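Local structure of citrate synthase (Metallosphaera sedula, 6ABX) at residues 217-222 and 322-327; 277-282 and 313-318; 284-289 and 307-312. The protein probably catalyses the condensation of oxaloacetate with acetyl-CoA and water to give citrate and CoA, a step of the tricarboxylic acid cycle. All coordinates share one frame; numbering follows the deposited sequence.

Interactions 2 and 3 both pair helix 310-316, or the turn before it, with successive parts of helix 277-297; that turn begins with Asp307, predicted to be an active-site residue, and interaction 1 lies beside them. The centres of interactions 2 and 3 are about 10 Å apart, and Leu282 CB touches Leu312 CD1 at 3.8 Å between them. The centres of interactions 1 and 3 are about 13 Å apart, and the two are bridged where Asn218 ND2 is 2.9 Å from Asp307 OD2, a probable hydrogen bond. The side chain of Ala217 is about 7 Å from the bound citrate, that of Phe308 about 10 Å.

Interaction 1: residues 217-222 and 322-327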
loop_
_atom_site.group_PDB
_atom_site.type_symbol
_atom_site.label_atom_id
_atom_site.label_comp_id
_atom_site.label_asym_id
_atom_site.label_seq_id
_atom_site.Cartn_x
_atom_site.Cartn_y
_atom_site.Cartn_z
ATOM N N ALA A 217 -16.065 -1.556 5.667
ATOM C CA ALA A 217 -15.922 -1.580 4.166
ATOM C C ALA A 217 -16.307 -2.960 3.646
ATOM O O ALA A 217 -15.534 -3.616 2.967
ATOM C CB ALA A 217 -14.502 -1.260 3.756
ATOM N N ASN A 218 -17.474 -3.423 4.080
ATOM C CA ASN A 218 -17.982 -4.699 3.777
ATOM C C ASN A 218 -19.531 -4.608 3.702
ATOM O O ASN A 218 -20.124 -3.599 4.176
ATOM C CB ASN A 218 -17.503 -5.656 4.847
ATOM C CG ASN A 218 -18.241 -5.376 6.127
ATOM O OD1 ASN A 218 -19.408 -5.739 6.232
ATOM N ND2 ASN A 218 -17.601 -4.661 7.039
ATOM N N SER A 219 -20.184 -5.646 3.138
ATOM C CA SER A 219 -21.677 -5.786 3.096
ATOM C C SER A 219 -22.177 -6.996 3.933
ATOM O O SER A 219 -23.215 -7.589 3.637
ATOM C CB SER A 219 -22.202 -5.865 1.647
ATOM O OG SER A 219 -22.257 -4.584 0.998
ATOM N N GLU A 220 -21.465 -7.346 5.007
ATOM C CA GLU A 220 -21.789 -8.480 5.863
ATOM C C GLU A 220 -23.183 -8.319 6.504
ATOM O O GLU A 220 -23.969 -9.305 6.647
ATOM C CB GLU A 220 -20.669 -8.615 6.896
ATOM C CG GLU A 220 -19.458 -9.345 6.336
ATOM C CD GLU A 220 -19.748 -10.810 6.016
ATOM O OE1 GLU A 220 -20.177 -11.550 6.924
ATOM O OE2 GLU A 220 -19.598 -11.201 4.849
ATOM N N ALA A 221 -23.516 -7.106 6.917
ATOM C CA ALA A 221 -24.799 -6.889 7.554
ATOM C C ALA A 221 -25.915 -7.072 6.535
ATOM O O ALA A 221 -26.942 -7.626 6.837
ATOM C CB ALA A 221 -24.898 -5.516 8.181
ATOM N N LEU A 222 -25.684 -6.629 5.300
ATOM C CA LEU A 222 -26.728 -6.779 4.279
ATOM C C LEU A 222 -26.987 -8.263 4.011
ATOM O O LEU A 222 -28.135 -8.633 3.834
ATOM C CB LEU A 222 -26.297 -6.098 2.980
ATOM C CG LEU A 222 -27.282 -6.310 1.815
ATOM C CD1 LEU A 222 -28.659 -5.751 2.141
ATOM C CD2 LEU A 222 -26.760 -5.669 0.534
ATOM N N ASP A 322 -21.002 -6.812 -3.657
ATOM C CA ASP A 322 -19.604 -6.973 -3.480
ATOM C C ASP A 322 -18.841 -5.770 -4.076
ATOM O O ASP A 322 -17.628 -5.732 -3.955
ATOM C CB ASP A 322 -19.106 -8.293 -4.024
ATOM C CG ASP A 322 -19.112 -8.293 -5.521
ATOM O OD1 ASP A 322 -19.834 -7.456 -6.069
ATOM O OD2 ASP A 322 -18.408 -9.154 -6.114
ATOM N N LEU A 323 -19.539 -4.816 -4.703
ATOM C CA LEU A 323 -18.876 -3.537 -5.079
ATOM C C LEU A 323 -18.798 -2.592 -3.885
ATOM O O LEU A 323 -18.123 -1.507 -3.999
ATOM C CB LEU A 323 -19.640 -2.906 -6.238
ATOM C CG LEU A 323 -19.514 -3.672 -7.545
ATOM C CD1 LEU A 323 -20.147 -2.901 -8.678
ATOM C CD2 LEU A 323 -18.052 -3.939 -7.875
ATOM N N PHE A 324 -19.467 -2.887 -2.758
ATOM C CA PHE A 324 -19.548 -1.872 -1.688
ATOM C C PHE A 324 -18.161 -1.402 -1.217
ATOM O O PHE A 324 -17.978 -0.196 -1.018
ATOM C CB PHE A 324 -20.356 -2.316 -0.460
ATOM C CG PHE A 324 -20.260 -1.266 0.635
ATOM C CD1 PHE A 324 -20.627 0.054 0.376
ATOM C CD2 PHE A 324 -19.636 -1.530 1.846
ATOM C CE1 PHE A 324 -20.458 1.048 1.333
ATOM C CE2 PHE A 324 -19.490 -0.539 2.801
ATOM C CZ PHE A 324 -19.887 0.751 2.545
ATOM N N PRO A 325 -17.133 -2.264 -1.040
ATOM C CA PRO A 325 -15.819 -1.784 -0.615
ATOM C C PRO A 325 -15.205 -0.786 -1.611
ATOM O O PRO A 325 -14.492 0.177 -1.207
ATOM C CB PRO A 325 -14.929 -3.029 -0.537
ATOM C CG PRO A 325 -15.933 -4.191 -0.399
ATOM C CD PRO A 325 -17.249 -3.749 -0.992
ATOM N N THR A 326 -15.536 -0.959 -2.892
ATOM C CA THR A 326 -14.996 -0.009 -3.904
ATOM C C THR A 326 -15.650 1.363 -3.696
ATOM O O THR A 326 -14.992 2.433 -3.961
ATOM C CB THR A 326 -15.047 -0.491 -5.352
ATOM O OG1 THR A 326 -16.392 -0.564 -5.830
ATOM C CG2 THR A 326 -14.356 -1.828 -5.549
ATOM N N ILE A 327 -16.956 1.353 -3.425
ATOM C CA ILE A 327 -17.700 2.590 -3.237
ATOM C C ILE A 327 -17.149 3.330 -2.003
ATOM O O ILE A 327 -16.963 4.590 -2.014
ATOM C CB ILE A 327 -19.205 2.286 -3.152
ATOM C CG1 ILE A 327 -19.700 1.651 -4.444
ATOM C CG2 ILE A 327 -19.987 3.551 -2.863
ATOM C CD1 ILE A 327 -21.051 1.015 -4.277
#
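The phenyl ring of Phe324 overlaps the backbone of Ala217 and Asn218; Asn218 O approaches the ring obliquely, 3.2 Å from CD2. In the mainly helical fold of citrate synthases, this contact brings the turn leading into helix 220-228, which by comparison with relatives belongs to the small domain, against residues 324 and 325 of helix 324-343, which returns to the large domain; it is thus probably an interdomain contact. CB of Phe324 points toward residues 217-222, and CG stands anti to the backbone N (chi1 174°); farther out, CE2 comes within 4.0 Å of Ala217 CA. Ser219 meets the base of the same side chain, its OG 3.3 Å from Phe324 CB, while that hydroxyl also makes a weak hydrogen bond to Pro321 O. Beside the phenyl group, Pro325 presents its ring carbons to the carbonyl of Ala217, with Pro325 CG 3.4 Å from Ala217 O. Phe314 and Ser310 of helix 310-316 also pack on Phe324, and an alanine in place of Phe324 would probably open a gap between that helix and the 217-218 backbone and leave the Phe314 ring without this aromatic neighbour. Leu323 O accepts both Thr326 OG1, at 2.7 Å, and the helical Ile327 N. On the other segment, Asn218 points its CB away from residues 322-327 and uses both ends of its amide: ND2 binds the carboxylate of Asp307, consistent with a second-shell role in positioning this predicted active-site residue, and OD1 closes an Asx turn, accepting Glu220 N at 2.9 Å in the plane of the amide, on a lone pair, with an N-H...O angle of 161°.

Interaction 2: residues 277-282 and 313-318; sequences EEIKRL and VFYAMG
Segment 277-282, helical throughout, and segment 313-318, helical over 313-316, come nearest at Ile279 and Ala316, whose CA atoms are 6.2 Å apart. Gly318, with a positive phi, completes a Schellman motif, its N bonded to Tyr315 O at 3.0 Å. Tyr315 has the largest share of the contact. Its CG is anti to the backbone N (chi1 178°); the hydroxyl at the far end of the ring donates to Glu278 OE2, with OH and OE2 2.6 Å apart. The extended Glu278 chain crosses the tyrosine at about a right angle, with carboxylate and ring planes 79° apart; the hydroxyl comes to the syn side of OE2 but 34° out of the carboxylate plane. Both helices belong to what is, by comparison with other citrate synthases, the small domain, and the contact lies away from the annotated ligand sites. Nearer the backbone, Ile279 CD1 lies obliquely to the Tyr315 ring, 3.6 Å from CD2, while its CG2 branch rests on Ala316 CB at 3.8 Å. Leu282 crosses the tyrosine further along the helix, CD1 reaching CE2 at 3.9 Å. Leu222 and Met226 of helix 220-228 also touch Tyr315, so a third helix shares the packing round this ring, and Leu273 approaches Ala316 from the loop before helix 277-297.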
loop_
_atom_site.group_PDB
_atom_site.type_symbol
_atom_site.label_atom_id
_atom_site.label_comp_id
_atom_site.label_asym_id
_atom_site.label_seq_id
_atom_site.Cartn_x
_atom_site.Cartn_y
_atom_site.Cartn_z
ATOM N N GLU A 277 -40.481 -3.672 -3.102
ATOM C CA GLU A 277 -40.938 -4.465 -1.992
ATOM C C GLU A 277 -39.760 -5.168 -1.313
ATOM O O GLU A 277 -39.815 -5.366 -0.101
ATOM C CB GLU A 277 -42.056 -5.407 -2.410
ATOM C CG GLU A 277 -43.399 -4.722 -2.250
ATOM C CD GLU A 277 -43.833 -4.468 -0.811
ATOM O OE1 GLU A 277 -43.809 -3.293 -0.384
ATOM O OE2 GLU A 277 -44.204 -5.457 -0.119
ATOM N N GLU A 278 -38.710 -5.497 -2.068
ATOM C CA GLU A 278 -37.522 -6.137 -1.485
ATOM C C GLU A 278 -36.825 -5.166 -0.512
ATOM O O GLU A 278 -36.495 -5.539 0.613
ATOM C CB GLU A 278 -36.594 -6.650 -2.590
ATOM C CG GLU A 278 -35.255 -7.161 -2.088
ATOM C CD GLU A 278 -34.244 -7.457 -3.179
ATOM O OE1 GLU A 278 -34.461 -7.014 -4.310
ATOM O OE2 GLU A 278 -33.261 -8.134 -2.902
ATOM N N ILE A 279 -36.641 -3.905 -0.905
ATOM C CA ILE A 279 -35.880 -2.990 -0.115
ATOM C C ILE A 279 -36.683 -2.630 1.142
ATOM O O ILE A 279 -36.142 -2.482 2.227
ATOM C CB ILE A 279 -35.456 -1.761 -0.946
ATOM C CG1 ILE A 279 -34.568 -2.150 -2.132
ATOM C CG2 ILE A 279 -34.831 -0.713 -0.058
ATOM C CD1 ILE A 279 -33.324 -2.957 -1.786
ATOM N N LYS A 280 -38.008 -2.454 0.997
ATOM C CA LYS A 280 -38.817 -2.126 2.154
ATOM C C LYS A 280 -38.692 -3.234 3.232
ATOM O O LYS A 280 -38.537 -2.954 4.409
ATOM C CB LYS A 280 -40.282 -1.969 1.740
ATOM C CG LYS A 280 -41.188 -1.431 2.840
ATOM C CD LYS A 280 -42.313 -0.550 2.327
ATOM C CE LYS A 280 -42.637 0.585 3.278
ATOM N NZ LYS A 280 -43.186 0.069 4.554
ATOM N N ARG A 281 -38.777 -4.476 2.784
ATOM C CA ARG A 281 -38.675 -5.669 3.601
ATOM C C ARG A 281 -37.309 -5.668 4.298
ATOM O O ARG A 281 -37.199 -5.861 5.526
ATOM C CB ARG A 281 -38.853 -6.883 2.695
ATOM C CG ARG A 281 -38.768 -8.232 3.387
ATOM C CD ARG A 281 -39.354 -9.345 2.530
ATOM N NE ARG A 281 -38.743 -9.458 1.208
ATOM C CZ ARG A 281 -37.531 -9.982 0.940
ATOM N NH1 ARG A 281 -37.233 -10.292 -0.303
ATOM N NH2 ARG A 281 -36.610 -10.176 1.879
ATOM N N LEU A 282 -36.263 -5.413 3.516
ATOM C CA LEU A 282 -34.908 -5.462 4.044
ATOM C C LEU A 282 -34.680 -4.372 5.075
ATOM O O LEU A 282 -33.965 -4.611 6.082
ATOM C CB LEU A 282 -33.859 -5.410 2.925
ATOM C CG LEU A 282 -33.734 -6.642 2.036
ATOM C CD1 LEU A 282 -32.722 -6.385 0.931
ATOM C CD2 LEU A 282 -33.294 -7.870 2.809
ATOM N N VAL A 313 -28.174 0.567 1.870
ATOM C CA VAL A 313 -28.402 1.827 1.118
ATOM C C VAL A 313 -27.794 1.744 -0.288
ATOM O O VAL A 313 -28.479 2.051 -1.240
ATOM C CB VAL A 313 -27.873 3.039 1.901
ATOM C CG1 VAL A 313 -27.787 4.294 1.046
ATOM C CG2 VAL A 313 -28.711 3.284 3.147
ATOM N N PHE A 314 -26.556 1.278 -0.407
ATOM C CA PHE A 314 -25.907 1.175 -1.733
ATOM C C PHE A 314 -26.609 0.113 -2.591
ATOM O O PHE A 314 -26.799 0.291 -3.787
ATOM C CB PHE A 314 -24.420 0.901 -1.559
ATOM C CG PHE A 314 -23.677 2.121 -1.083
ATOM C CD1 PHE A 314 -23.722 3.299 -1.792
ATOM C CD2 PHE A 314 -22.893 2.071 0.052
ATOM C CE1 PHE A 314 -23.044 4.428 -1.350
ATOM C CE2 PHE A 314 -22.214 3.210 0.487
ATOM C CZ PHE A 314 -22.340 4.392 -0.186
ATOM N N TYR A 315 -27.041 -0.996 -1.972
ATOM C CA TYR A 315 -27.817 -2.009 -2.671
ATOM C C TYR A 315 -29.133 -1.416 -3.195
ATOM O O TYR A 315 -29.537 -1.720 -4.341
ATOM C CB TYR A 315 -28.044 -3.218 -1.754
ATOM C CG TYR A 315 -28.890 -4.313 -2.355
ATOM C CD1 TYR A 315 -28.396 -5.082 -3.394
ATOM C CD2 TYR A 315 -30.141 -4.621 -1.869
ATOM C CE1 TYR A 315 -29.145 -6.096 -3.968
ATOM C CE2 TYR A 315 -30.919 -5.631 -2.440
ATOM C CZ TYR A 315 -30.415 -6.367 -3.489
ATOM O OH TYR A 315 -31.113 -7.397 -4.062
ATOM N N ALA A 316 -29.797 -0.603 -2.383
ATOM C CA ALA A 316 -31.073 0.024 -2.700
ATOM C C ALA A 316 -30.919 0.923 -3.935
ATOM O O ALA A 316 -31.837 1.092 -4.712
ATOM C CB ALA A 316 -31.604 0.791 -1.519
ATOM N N MET A 317 -29.730 1.472 -4.131
ATOM C CA MET A 317 -29.535 2.340 -5.243
ATOM C C MET A 317 -29.040 1.650 -6.510
ATOM O O MET A 317 -28.963 2.322 -7.541
ATOM C CB MET A 317 -28.618 3.451 -4.775
ATOM C CG MET A 317 -29.505 4.331 -3.938
ATOM S SD MET A 317 -28.770 5.845 -3.530
ATOM C CE MET A 317 -27.210 5.201 -2.938
ATOM N N GLY A 318 -28.826 0.331 -6.463
ATOM C CA GLY A 318 -28.563 -0.469 -7.626
ATOM C C GLY A 318 -27.173 -1.003 -7.751
ATOM O O GLY A 318 -26.807 -1.527 -8.827
#

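Interaction 3: residues 284-289 and 307-312; sequences EIANRV and DFYSGL
Phe308 and Tyr309 follow each other in the chain and reach helix 277-297 in different ways, one by its ring edge and the other by its hydroxyl. The phenyl ring of Phe308 turns its edge to the helix: CZ lies 3.3 Å from Ala286 O, which sits near the ring plane facing the C-H groups of CE2 and CZ, and Val289 CG1 adds a second edge contact, 3.8 Å from CE1. Phe308 CD2 in turn sits 3.5 Å above one face of the Tyr309 ring, offset toward its rim. Tyr309 crosses Asn287 at about a right angle, its OH donating to Asn287 OD1 at 2.7 Å, nearly in line with the C=O bond (160°), with amide and ring planes 63° apart. Asn287 CB points away from the other segment, with CG beside the backbone N (chi1 -76°), yet OD1 at the end meets the hydroxyl, which also has a weak bond to Glu290. Ala286 CB touches Tyr309 CE1 at 4.0 Å and Leu312 CD2 at 4.1 Å. Phe225 packs edge-to-face with Phe308, and Phe251, an acetyl-CoA-binding residue, meets the same ring nearly perpendicularly. The aromatic pair directly follows Asp307, predicted to be an active-site residue, and Phe308 borders Phe251, which places the contact beside the active site of the citrate synthase fold.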
loop_
_atom_site.group_PDB
_atom_site.type_symbol
_atom_site.label_atom_id
_atom_site.label_comp_id
_atom_site.label_asym_id
_atom_site.label_seq_id
_atom_site.Cartn_x
_atom_site.Cartn_y
_atom_site.Cartn_z
ATOM N N GLU A 284 -37.167 -3.113 7.029
ATOM C CA GLU A 284 -37.954 -3.584 8.193
ATOM C C GLU A 284 -37.092 -4.560 9.002
ATOM O O GLU A 284 -36.990 -4.420 10.247
ATOM C CB GLU A 284 -39.258 -4.229 7.724
ATOM C CG GLU A 284 -40.219 -3.216 7.125
ATOM C CD GLU A 284 -41.485 -3.755 6.473
ATOM O OE1 GLU A 284 -41.642 -4.996 6.377
ATOM O OE2 GLU A 284 -42.314 -2.921 6.044
ATOM N N ILE A 285 -36.481 -5.509 8.290
ATOM C CA ILE A 285 -35.562 -6.494 8.912
ATOM C C ILE A 285 -34.451 -5.776 9.663
ATOM O O ILE A 285 -34.180 -6.051 10.845
ATOM C CB ILE A 285 -35.039 -7.497 7.882
ATOM C CG1 ILE A 285 -36.159 -8.400 7.376
ATOM C CG2 ILE A 285 -33.856 -8.273 8.440
ATOM C CD1 ILE A 285 -35.789 -9.221 6.195
ATOM N N ALA A 286 -33.758 -4.829 9.004
ATOM C CA ALA A 286 -32.634 -4.162 9.610
ATOM C C ALA A 286 -33.040 -3.414 10.896
ATOM O O ALA A 286 -32.347 -3.427 11.926
ATOM C CB ALA A 286 -32.018 -3.225 8.572
ATOM N N ASN A 287 -34.185 -2.743 10.847
ATOM C CA ASN A 287 -34.675 -1.970 11.959
ATOM C C ASN A 287 -34.959 -2.878 13.163
ATOM O O ASN A 287 -34.582 -2.533 14.303
ATOM C CB ASN A 287 -35.870 -1.115 11.535
ATOM C CG ASN A 287 -35.400 0.087 10.724
ATOM O OD1 ASN A 287 -34.207 0.463 10.737
ATOM N ND2 ASN A 287 -36.329 0.706 10.021
ATOM N N ARG A 288 -35.586 -4.027 12.898
ATOM C CA ARG A 288 -35.838 -5.008 13.964
ATOM C C ARG A 288 -34.545 -5.571 14.540
ATOM O O ARG A 288 -34.424 -5.688 15.768
ATOM C CB ARG A 288 -36.765 -6.127 13.500
ATOM C CG ARG A 288 -38.201 -5.690 13.316
ATOM C CD ARG A 288 -38.914 -6.584 12.324
ATOM N NE ARG A 288 -40.320 -6.837 12.608
ATOM C CZ ARG A 288 -40.762 -7.972 13.164
ATOM N NH1 ARG A 288 -39.959 -8.707 13.930
ATOM N NH2 ARG A 288 -41.991 -8.375 12.923
ATOM N N VAL A 289 -33.555 -5.908 13.689
ATOM C CA VAL A 289 -32.295 -6.368 14.177
ATOM C C VAL A 289 -31.638 -5.301 15.051
ATOM O O VAL A 289 -31.077 -5.587 16.133
ATOM C CB VAL A 289 -31.336 -6.763 13.036
ATOM C CG1 VAL A 289 -29.942 -7.024 13.556
ATOM C CG2 VAL A 289 -31.853 -7.954 12.256
ATOM N N ASP A 307 -21.513 0.446 8.850
ATOM C CA ASP A 307 -21.792 -0.625 7.918
ATOM C C ASP A 307 -23.010 -1.477 8.299
ATOM O O ASP A 307 -23.305 -2.414 7.556
ATOM C CB ASP A 307 -20.624 -1.577 7.668
ATOM C CG ASP A 307 -19.937 -2.146 8.891
ATOM O OD1 ASP A 307 -20.508 -2.065 9.978
ATOM O OD2 ASP A 307 -18.778 -2.651 8.719
ATOM N N PHE A 308 -23.772 -1.130 9.350
ATOM C CA PHE A 308 -25.051 -1.760 9.531
ATOM C C PHE A 308 -26.011 -1.392 8.400
ATOM O O PHE A 308 -26.787 -2.244 7.919
ATOM C CB PHE A 308 -25.611 -1.365 10.892
ATOM C CG PHE A 308 -26.835 -2.148 11.280
ATOM C CD1 PHE A 308 -26.701 -3.437 11.762
ATOM C CD2 PHE A 308 -28.102 -1.628 11.096
ATOM C CE1 PHE A 308 -27.821 -4.154 12.165
ATOM C CE2 PHE A 308 -29.227 -2.364 11.457
ATOM C CZ PHE A 308 -29.074 -3.646 11.952
ATOM N N TYR A 309 -26.012 -0.104 8.015
ATOM C CA TYR A 309 -26.980 0.437 7.036
ATOM C C TYR A 309 -26.316 0.698 5.667
ATOM O O TYR A 309 -27.030 0.747 4.690
ATOM C CB TYR A 309 -27.594 1.746 7.552
ATOM C CG TYR A 309 -28.670 1.513 8.586
ATOM C CD1 TYR A 309 -29.833 0.842 8.244
ATOM C CD2 TYR A 309 -28.508 1.908 9.894
ATOM C CE1 TYR A 309 -30.832 0.595 9.180
ATOM C CE2 TYR A 309 -29.469 1.593 10.859
ATOM C CZ TYR A 309 -30.633 0.952 10.493
ATOM O OH TYR A 309 -31.572 0.660 11.461
ATOM N N SER A 310 -24.991 0.902 5.595
ATOM C CA SER A 310 -24.380 1.416 4.334
ATOM C C SER A 310 -24.604 0.430 3.195
ATOM O O SER A 310 -25.027 0.833 2.091
ATOM C CB SER A 310 -22.950 1.743 4.497
ATOM O OG SER A 310 -22.195 0.583 4.828
ATOM N N GLY A 311 -24.316 -0.861 3.427
ATOM C CA GLY A 311 -24.482 -1.821 2.340
ATOM C C GLY A 311 -25.908 -1.869 1.797
ATOM O O GLY A 311 -26.132 -1.897 0.588
ATOM N N LEU A 312 -26.903 -1.832 2.678
ATOM C CA LEU A 312 -28.300 -1.840 2.287
ATOM C C LEU A 312 -28.680 -0.602 1.468
ATOM O O LEU A 312 -29.369 -0.690 0.449
ATOM C CB LEU A 312 -29.151 -1.993 3.556
ATOM C CG LEU A 312 -30.654 -1.876 3.354
ATOM C CD1 LEU A 312 -31.111 -2.851 2.294
ATOM C CD2 LEU A 312 -31.359 -2.123 4.674
#